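Local coordinates for protein SSD1 (Saccharomyces cerevisiae S288C, PDB 7AM1), which binds untranslated regions of mRNAs as a non-enzymatic member of the RNase II family, acting in translational repression and implicated in control of the G1 phase, at residues 61-66 / 207-212; 285-290 / 295-300; 723-728 / 848-853. All coordinates share one frame; numbering follows the deposited sequence.

Contact 1 (61-66 / 207-212); sequences NRALEG and GHVVAV
The amide oxygen OD1 of N61 is gripped by two nitrogens of R62, while the other end of the same amide reaches across to V209 on strand 206-214. R62 comes side-on: NE lies 3.0 Å and NH2 3.2 Å from N61 OD1, the oxygen at the edge of the guanidinium and in its plane, both donors standing above one face of the amide. The setting is a five-stranded sheet whose topology fits the first cold-shock (OB-fold) domain of RNase II family proteins. N61 directly follows helix 56-60 and takes a positive phi, which asparagine tolerates well. CG is anti to the backbone N (chi1 -159°) and beside the carbonyl carbon, which points ND2 at the strand; it donates to V209 O at 3.2 Å, a fairly straight bond (158° at the hydrogen) tilted 31° from the carbonyl plane. ND2 also bonds A8 O. Each end of the group is thus held, which fixes its flip and lets a polar side chain sit in a buried place. Replacing N61 by an alanine would probably cost V209 O and A8 O this donor and R62 NE and NH2 their shared acceptor, leaving the guanidinium less firmly placed. The carbon of the arm works too, N61 CB packing 4.1 Å from V209 CB. Further along, the small side chain of A63 fits against two valines and also meets V69. A classic beta bulge, in which V210 and A211 both face A70, shifts the strand's alternation and lets V209 and V212, three residues apart, turn to the same loop. A63 CB is 4.3 Å from V209 CG1 and equally far from V212 CG2.

Contact 2 (285-290 / 295-300); sequences ASIKRW and LHPFGI
R289 swings CG between its backbone N and carbonyl carbon (chi1 64°) and then runs extended, while F298 sets its ring opposite its carbonyl carbon (chi1 -62°), and the two flat groups come to lie on one another. The planes are only 10° apart; R289 CZ sits 3.5 Å from F298 CD2, an off-centre cation-pi stack that suits arginine, whose flat charge can cover a ring. W290 and P297 point the same way, and P297 CD hangs 3.5 Å over the centre of the tryptophan's six-membered ring in a CH-pi contact. The indole N-H is used by S294 O. F298 O accepts from two backbone donors, K288 N at 2.7 Å and R289 N at 3.2 Å, the latter from above the carbonyl plane; F298 N returns a bond to R289 O. K288 and R289 together facing F298 make a classic beta bulge in this antiparallel hairpin. P297 and G299 also share backbone hydrogen bonds with A261, which join strand 298-307 to strand 260-263, the two outermost strands of the sheet, a closure consistent with the OB-fold barrel of the second cold-shock domain.

Contact 3 (723-728 / 848-853); sequences NDMGNT and PNLRLP
The C-terminal end of the long helix 689-725 meets an extended loop here, with M725, the helix's last residue, reaching toward P848 and L850. The backbones stay well apart, the nearest CA atoms, those of M725 and P848, being 9.2 Å from each other, and a long unbranched side chain spans the interval. M725 starts with CG opposite its carbonyl carbon (chi1 -70°), continues straight, and then bends about the CG-SD bond (chi3 67°). That bend turns the methyl toward the loop. M725 CE touches the carbonyl of P848, 3.6 Å from its O, and M725 SD lies 4.2 Å from P848 CD. The methionine crosses the proline ring at a slant but slides past the leucine in the opposite direction; the methyl reaches both the carbonyl oxygen of P848 and the CD2 branch of L850, while the sulfur lies against the proline ring. The helix hands the chain on to strand 732-741, the central strand, and first in the chain, of a five-stranded antiparallel sheet consistent with the C-terminal OB-fold, S1-like domain of this family; the loop runs past that strand, R851 sharing a backbone bond with M735. M725 also packs on L732, and L850 on T734 and L831, so the methionine side chain lies between helix, strand 732-741 and loop. Proline suits the loop's extended backbone, and leucine offers a branched apolar end to the buried methionine. Methionine is well matched to its task, since its flexible thioether can turn its end to fit without needing a polar mate. At that end, M725 CE stands 4.1 Å from L850 CD2.

Contacts 1 and 2 are neighbours, their centres about 15 Å apart, and they touch directly between what is probably the first cold-shock domain and the second. R62 NH1 probably donates a hydrogen bond to W290 O at 2.7 Å, so the guanidinium that steadies contact 1 also ties to contact 2. L64 adds packing, its CD1 3.7 Å from I287 CD1. A pentaethylene glycol, probably from the crystallisation liquor, lies about 3 Å from the V212 side chain and about 6 Å from that of W290. Contact 3 stands apart: its centre is about 45 Å from that of contact 1, on the opposite side of the chain's centre, and about 43 Å from that of contact 2.

Contact 1 (61-66 / 207-212)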
loop_
_atom_site.group_PDB
_atom_site.type_symbol
_atom_site.label_atom_id
_atom_site.label_comp_id
_atom_site.label_asym_id
_atom_site.label_seq_id
_atom_site.Cartn_x
_atom_site.Cartn_y
_atom_site.Cartn_z
ATOM N N ASN A 61 21.672 15.893 -5.772
ATOM C CA ASN A 61 22.240 16.040 -7.108
ATOM C C ASN A 61 21.276 15.590 -8.203
ATOM O O ASN A 61 21.624 14.818 -9.098
ATOM C CB ASN A 61 23.567 15.290 -7.219
ATOM C CG ASN A 61 24.420 15.802 -8.355
ATOM O OD1 ASN A 61 24.081 16.798 -8.996
ATOM N ND2 ASN A 61 25.541 15.140 -8.600
ATOM N N ARG A 62 20.054 16.109 -8.144
ATOM C CA ARG A 62 19.078 15.999 -9.225
ATOM C C ARG A 62 18.528 14.590 -9.394
ATOM O O ARG A 62 17.796 14.332 -10.358
ATOM C CB ARG A 62 19.687 16.485 -10.548
ATOM C CG ARG A 62 20.259 17.903 -10.449
ATOM C CD ARG A 62 21.246 18.229 -11.564
ATOM N NE ARG A 62 22.490 17.475 -11.421
ATOM C CZ ARG A 62 23.104 16.827 -12.409
ATOM N NH1 ARG A 62 22.612 16.849 -13.643
ATOM N NH2 ARG A 62 24.229 16.169 -12.164
ATOM N N ALA A 63 18.835 13.673 -8.482
ATOM C CA ALA A 63 18.248 12.341 -8.544
ATOM C C ALA A 63 16.757 12.414 -8.234
ATOM O O ALA A 63 16.287 13.321 -7.542
ATOM C CB ALA A 63 18.946 11.396 -7.567
ATOM N N LEU A 64 16.007 11.457 -8.771
ATOM C CA LEU A 64 14.568 11.402 -8.566
ATOM C C LEU A 64 14.194 10.204 -7.702
ATOM O O LEU A 64 14.946 9.232 -7.579
ATOM C CB LEU A 64 13.820 11.322 -9.903
ATOM C CG LEU A 64 14.002 12.477 -10.888
ATOM C CD1 LEU A 64 13.324 12.143 -12.212
ATOM C CD2 LEU A 64 13.472 13.785 -10.326
ATOM N N GLU A 65 13.011 10.299 -7.099
ATOM C CA GLU A 65 12.429 9.189 -6.355
ATOM C C GLU A 65 12.522 7.898 -7.159
ATOM O O GLU A 65 12.191 7.865 -8.346
ATOM C CB GLU A 65 10.968 9.505 -6.021
ATOM C CG GLU A 65 10.196 8.348 -5.394
ATOM C CD GLU A 65 10.526 8.149 -3.929
ATOM O OE1 GLU A 65 10.163 7.088 -3.376
ATOM O OE2 GLU A 65 11.164 9.046 -3.336
ATOM N N GLY A 66 13.001 6.839 -6.506
ATOM C CA GLY A 66 13.094 5.530 -7.116
ATOM C C GLY A 66 14.366 5.274 -7.892
ATOM O O GLY A 66 14.625 4.121 -8.265
ATOM N N GLY A 207 25.681 10.863 3.019
ATOM C CA GLY A 207 26.425 10.929 1.782
ATOM C C GLY A 207 25.824 11.906 0.796
ATOM O O GLY A 207 24.956 12.713 1.135
ATOM N N HIS A 208 26.328 11.836 -0.435
ATOM C CA HIS A 208 25.806 12.638 -1.532
ATOM C C HIS A 208 25.833 11.806 -2.804
ATOM O O HIS A 208 26.647 10.891 -2.953
ATOM C CB HIS A 208 26.593 13.950 -1.721
ATOM C CG HIS A 208 28.003 13.762 -2.187
ATOM N ND1 HIS A 208 28.528 14.449 -3.262
ATOM C CD2 HIS A 208 29.003 12.980 -1.718
ATOM C CE1 HIS A 208 29.787 14.090 -3.439
ATOM N NE2 HIS A 208 30.100 13.198 -2.516
ATOM N N VAL A 209 24.925 12.132 -3.715
ATOM C CA VAL A 209 24.735 11.362 -4.939
ATOM C C VAL A 209 25.773 11.809 -5.963
ATOM O O VAL A 209 25.878 12.999 -6.276
ATOM C CB VAL A 209 23.306 11.542 -5.475
ATOM C CG1 VAL A 209 23.161 10.918 -6.853
ATOM C CG2 VAL A 209 22.292 10.942 -4.495
ATOM N N VAL A 210 26.557 10.859 -6.473
ATOM C CA VAL A 210 27.580 11.166 -7.469
ATOM C C VAL A 210 27.220 10.659 -8.856
ATOM O O VAL A 210 27.924 10.996 -9.822
ATOM C CB VAL A 210 28.962 10.618 -7.052
ATOM C CG1 VAL A 210 29.389 11.228 -5.724
ATOM C CG2 VAL A 210 28.949 9.089 -6.973
ATOM N N ALA A 211 26.161 9.868 -8.992
ATOM C CA ALA A 211 25.735 9.391 -10.298
ATOM C C ALA A 211 24.373 8.733 -10.153
ATOM O O ALA A 211 24.033 8.210 -9.088
ATOM C CB ALA A 211 26.748 8.404 -10.894
ATOM N N VAL A 212 23.596 8.774 -11.231
ATOM C CA VAL A 212 22.364 8.003 -11.333
ATOM C C VAL A 212 22.687 6.738 -12.113
ATOM O O VAL A 212 23.101 6.806 -13.277
ATOM C CB VAL A 212 21.242 8.801 -12.015
ATOM C CG1 VAL A 212 20.006 7.914 -12.192
ATOM C CG2 VAL A 212 20.904 10.052 -11.209
#

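Contact 2 (285-290 / 295-300)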
loop_
_atom_site.group_PDB
_atom_site.type_symbol
_atom_site.label_atom_id
_atom_site.label_comp_id
_atom_site.label_asym_id
_atom_site.label_seq_id
_atom_site.Cartn_x
_atom_site.Cartn_y
_atom_site.Cartn_z
ATOM N N ALA A 285 2.647 15.084 -17.104
ATOM C CA ALA A 285 3.939 15.587 -17.544
ATOM C C ALA A 285 5.005 14.511 -17.371
ATOM O O ALA A 285 4.817 13.524 -16.655
ATOM C CB ALA A 285 4.335 16.851 -16.769
ATOM N N SER A 286 6.135 14.716 -18.046
ATOM C CA SER A 286 7.310 13.873 -17.888
ATOM C C SER A 286 8.536 14.757 -17.718
ATOM O O SER A 286 8.565 15.897 -18.185
ATOM C CB SER A 286 7.515 12.938 -19.096
ATOM O OG SER A 286 6.495 11.955 -19.159
ATOM N N ILE A 287 9.543 14.229 -17.032
ATOM C CA ILE A 287 10.793 14.950 -16.823
ATOM C C ILE A 287 11.761 14.565 -17.934
ATOM O O ILE A 287 12.048 13.380 -18.142
ATOM C CB ILE A 287 11.380 14.642 -15.434
ATOM C CG1 ILE A 287 10.507 15.274 -14.345
ATOM C CG2 ILE A 287 12.814 15.137 -15.340
ATOM C CD1 ILE A 287 10.899 14.891 -12.938
ATOM N N LYS A 288 12.282 15.571 -18.634
ATOM C CA LYS A 288 13.145 15.372 -19.792
ATOM C C LYS A 288 14.622 15.576 -19.478
ATOM O O LYS A 288 15.464 14.842 -20.000
ATOM C CB LYS A 288 12.726 16.304 -20.930
ATOM C CG LYS A 288 12.611 15.592 -22.267
ATOM C CD LYS A 288 12.514 16.567 -23.432
ATOM C CE LYS A 288 12.475 15.823 -24.763
ATOM N NZ LYS A 288 12.378 16.747 -25.923
ATOM N N ARG A 289 14.973 16.580 -18.683
ATOM C CA ARG A 289 16.378 16.852 -18.418
ATOM C C ARG A 289 16.489 17.638 -17.122
ATOM O O ARG A 289 15.554 18.328 -16.709
ATOM C CB ARG A 289 17.041 17.637 -19.558
ATOM C CG ARG A 289 16.455 19.025 -19.764
ATOM C CD ARG A 289 16.938 19.685 -21.053
ATOM N NE ARG A 289 16.539 21.090 -21.087
ATOM C CZ ARG A 289 17.223 22.085 -20.529
ATOM N NH1 ARG A 289 18.370 21.853 -19.902
ATOM N NH2 ARG A 289 16.759 23.324 -20.604
ATOM N N TRP A 290 17.656 17.532 -16.491
ATOM C CA TRP A 290 17.957 18.310 -15.292
ATOM C C TRP A 290 19.463 18.492 -15.224
ATOM O O TRP A 290 20.181 17.677 -14.627
ATOM C CB TRP A 290 17.429 17.635 -14.029
ATOM C CG TRP A 290 17.408 18.542 -12.839
ATOM C CD1 TRP A 290 17.941 19.799 -12.749
ATOM C CD2 TRP A 290 16.827 18.262 -11.564
ATOM N NE1 TRP A 290 17.723 20.314 -11.496
ATOM C CE2 TRP A 290 17.044 19.388 -10.749
ATOM C CE3 TRP A 290 16.148 17.162 -11.032
ATOM C CZ2 TRP A 290 16.605 19.449 -9.432
ATOM C CZ3 TRP A 290 15.708 17.226 -9.725
ATOM C CH2 TRP A 290 15.940 18.360 -8.939
ATOM N N LEU A 295 18.198 24.744 -11.066
ATOM C CA LEU A 295 17.745 24.313 -9.749
ATOM C C LEU A 295 16.567 23.353 -9.827
ATOM O O LEU A 295 16.238 22.722 -8.817
ATOM C CB LEU A 295 17.354 25.525 -8.900
ATOM C CG LEU A 295 18.500 26.429 -8.451
ATOM C CD1 LEU A 295 17.977 27.707 -7.806
ATOM C CD2 LEU A 295 19.406 25.666 -7.490
ATOM N N HIS A 296 15.941 23.226 -10.991
ATOM C CA HIS A 296 14.730 22.442 -11.178
ATOM C C HIS A 296 14.845 21.618 -12.435
ATOM O O HIS A 296 15.556 21.998 -13.381
ATOM C CB HIS A 296 13.505 23.364 -11.285
ATOM C CG HIS A 296 13.746 24.553 -12.160
ATOM N ND1 HIS A 296 14.032 25.804 -11.655
ATOM C CD2 HIS A 296 13.789 24.674 -13.509
ATOM C CE1 HIS A 296 14.221 26.647 -12.655
ATOM N NE2 HIS A 296 14.078 25.987 -13.790
ATOM N N PRO A 297 14.172 20.469 -12.502
ATOM C CA PRO A 297 14.136 19.704 -13.743
ATOM C C PRO A 297 13.258 20.382 -14.785
ATOM O O PRO A 297 12.396 21.210 -14.478
ATOM C CB PRO A 297 13.556 18.352 -13.318
ATOM C CG PRO A 297 12.725 18.664 -12.123
ATOM C CD PRO A 297 13.414 19.804 -11.418
ATOM N N PHE A 298 13.521 20.039 -16.039
ATOM C CA PHE A 298 12.690 20.440 -17.163
ATOM C C PHE A 298 11.918 19.226 -17.664
ATOM O O PHE A 298 12.387 18.088 -17.566
ATOM C CB PHE A 298 13.535 21.039 -18.290
ATOM C CG PHE A 298 14.266 22.297 -17.895
ATOM C CD1 PHE A 298 13.648 23.534 -17.991
ATOM C CD2 PHE A 298 15.569 22.239 -17.431
ATOM C CE1 PHE A 298 14.316 24.692 -17.627
ATOM C CE2 PHE A 298 16.242 23.391 -17.067
ATOM C CZ PHE A 298 15.613 24.620 -17.165
ATOM N N GLY A 299 10.734 19.478 -18.212
ATOM C CA GLY A 299 9.867 18.396 -18.633
ATOM C C GLY A 299 8.986 18.767 -19.804
ATOM O O GLY A 299 9.124 19.855 -20.369
ATOM N N ILE A 300 8.082 17.864 -20.185
ATOM C CA ILE A 300 7.161 18.091 -21.288
ATOM C C ILE A 300 5.754 17.765 -20.805
ATOM O O ILE A 300 5.559 17.004 -19.856
ATOM C CB ILE A 300 7.515 17.227 -22.519
ATOM C CG1 ILE A 300 7.424 15.740 -22.162
ATOM C CG2 ILE A 300 8.920 17.548 -23.003
ATOM C CD1 ILE A 300 7.691 14.781 -23.320
#

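Contact 3 (723-728 / 848-853)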
loop_
_atom_site.group_PDB
_atom_site.type_symbol
_atom_site.label_atom_id
_atom_site.label_comp_id
_atom_site.label_asym_id
_atom_site.label_seq_id
_atom_site.Cartn_x
_atom_site.Cartn_y
_atom_site.Cartn_z
ATOM N N ASN A 723 -17.519 12.417 3.739
ATOM C CA ASN A 723 -18.221 13.688 3.600
ATOM C C ASN A 723 -19.712 13.494 3.355
ATOM O O ASN A 723 -20.520 14.355 3.725
ATOM C CB ASN A 723 -17.612 14.511 2.468
ATOM C CG ASN A 723 -16.292 15.145 2.857
ATOM O OD1 ASN A 723 -15.947 15.216 4.037
ATOM N ND2 ASN A 723 -15.556 15.627 1.867
ATOM N N ASP A 724 -20.091 12.390 2.713
ATOM C CA ASP A 724 -21.505 12.093 2.523
ATOM C C ASP A 724 -22.152 11.689 3.840
ATOM O O ASP A 724 -23.302 12.053 4.109
ATOM C CB ASP A 724 -21.654 10.994 1.470
ATOM C CG ASP A 724 -23.098 10.588 1.232
ATOM O OD1 ASP A 724 -23.731 10.043 2.162
ATOM O OD2 ASP A 724 -23.592 10.793 0.103
ATOM N N MET A 725 -21.420 10.953 4.683
ATOM C CA MET A 725 -21.931 10.607 6.002
ATOM C C MET A 725 -22.146 11.845 6.861
ATOM O O MET A 725 -23.037 11.855 7.718
ATOM C CB MET A 725 -20.966 9.645 6.695
ATOM C CG MET A 725 -20.936 8.250 6.078
ATOM S SD MET A 725 -19.573 7.235 6.688
ATOM C CE MET A 725 -20.013 6.977 8.405
ATOM N N GLY A 726 -21.344 12.889 6.656
ATOM C CA GLY A 726 -21.553 14.142 7.357
ATOM C C GLY A 726 -22.050 15.250 6.450
ATOM O O GLY A 726 -21.667 16.413 6.612
ATOM N N ASN A 727 -22.928 14.903 5.504
ATOM C CA ASN A 727 -23.363 15.860 4.490
ATOM C C ASN A 727 -23.993 17.110 5.101
ATOM O O ASN A 727 -23.854 18.205 4.543
ATOM C CB ASN A 727 -24.330 15.191 3.509
ATOM C CG ASN A 727 -25.498 14.513 4.200
ATOM O OD1 ASN A 727 -25.942 14.944 5.264
ATOM N ND2 ASN A 727 -26.002 13.442 3.593
ATOM N N THR A 728 -24.688 16.980 6.235
ATOM C CA THR A 728 -25.338 18.130 6.858
ATOM C C THR A 728 -24.482 18.794 7.929
ATOM O O THR A 728 -24.706 19.967 8.248
ATOM C CB THR A 728 -26.677 17.728 7.490
ATOM O OG1 THR A 728 -26.460 16.776 8.543
ATOM C CG2 THR A 728 -27.606 17.125 6.444
ATOM N N PRO A 848 -18.502 2.534 6.214
ATOM C CA PRO A 848 -17.791 2.500 7.498
ATOM C C PRO A 848 -18.746 2.689 8.669
ATOM O O PRO A 848 -19.743 3.409 8.581
ATOM C CB PRO A 848 -16.798 3.665 7.389
ATOM C CG PRO A 848 -16.663 3.924 5.924
ATOM C CD PRO A 848 -18.006 3.611 5.340
ATOM N N ASN A 849 -18.431 2.017 9.774
ATOM C CA ASN A 849 -19.183 2.140 11.014
ATOM C C ASN A 849 -18.490 3.122 11.948
ATOM O O ASN A 849 -17.261 3.130 12.054
ATOM C CB ASN A 849 -19.313 0.785 11.708
ATOM C CG ASN A 849 -20.154 -0.185 10.924
ATOM O OD1 ASN A 849 -21.126 0.204 10.274
ATOM N ND2 ASN A 849 -19.781 -1.458 10.964
ATOM N N LEU A 850 -19.277 3.954 12.614
ATOM C CA LEU A 850 -18.723 4.838 13.626
ATOM C C LEU A 850 -18.491 4.073 14.923
ATOM O O LEU A 850 -19.186 3.100 15.227
ATOM C CB LEU A 850 -19.657 6.019 13.881
ATOM C CG LEU A 850 -19.919 6.953 12.701
ATOM C CD1 LEU A 850 -20.871 8.061 13.099
ATOM C CD2 LEU A 850 -18.620 7.537 12.210
ATOM N N ARG A 851 -17.491 4.514 15.685
ATOM C CA ARG A 851 -17.266 4.021 17.040
ATOM C C ARG A 851 -17.856 5.053 17.999
ATOM O O ARG A 851 -17.316 6.155 18.152
ATOM C CB ARG A 851 -15.784 3.774 17.316
ATOM C CG ARG A 851 -15.483 3.304 18.748
ATOM C CD ARG A 851 -15.645 1.801 18.912
ATOM N NE ARG A 851 -14.645 1.084 18.131
ATOM C CZ ARG A 851 -13.489 0.628 18.610
ATOM N NH1 ARG A 851 -13.162 0.794 19.886
ATOM N NH2 ARG A 851 -12.653 -0.002 17.799
ATOM N N LEU A 852 -18.968 4.705 18.618
ATOM C CA LEU A 852 -19.683 5.618 19.489
ATOM C C LEU A 852 -19.497 5.219 20.948
ATOM O O LEU A 852 -19.243 4.048 21.244
ATOM C CB LEU A 852 -21.176 5.621 19.141
ATOM C CG LEU A 852 -21.468 5.951 17.675
ATOM C CD1 LEU A 852 -22.948 5.881 17.378
ATOM C CD2 LEU A 852 -20.924 7.327 17.307
ATOM N N PRO A 853 -19.601 6.160 21.888
ATOM C CA PRO A 853 -19.459 5.787 23.304
ATOM C C PRO A 853 -20.681 5.004 23.769
ATOM O O PRO A 853 -21.820 5.409 23.530
ATOM C CB PRO A 853 -19.335 7.138 24.016
ATOM C CG PRO A 853 -20.116 8.069 23.155
ATOM C CD PRO A 853 -19.888 7.599 21.731
#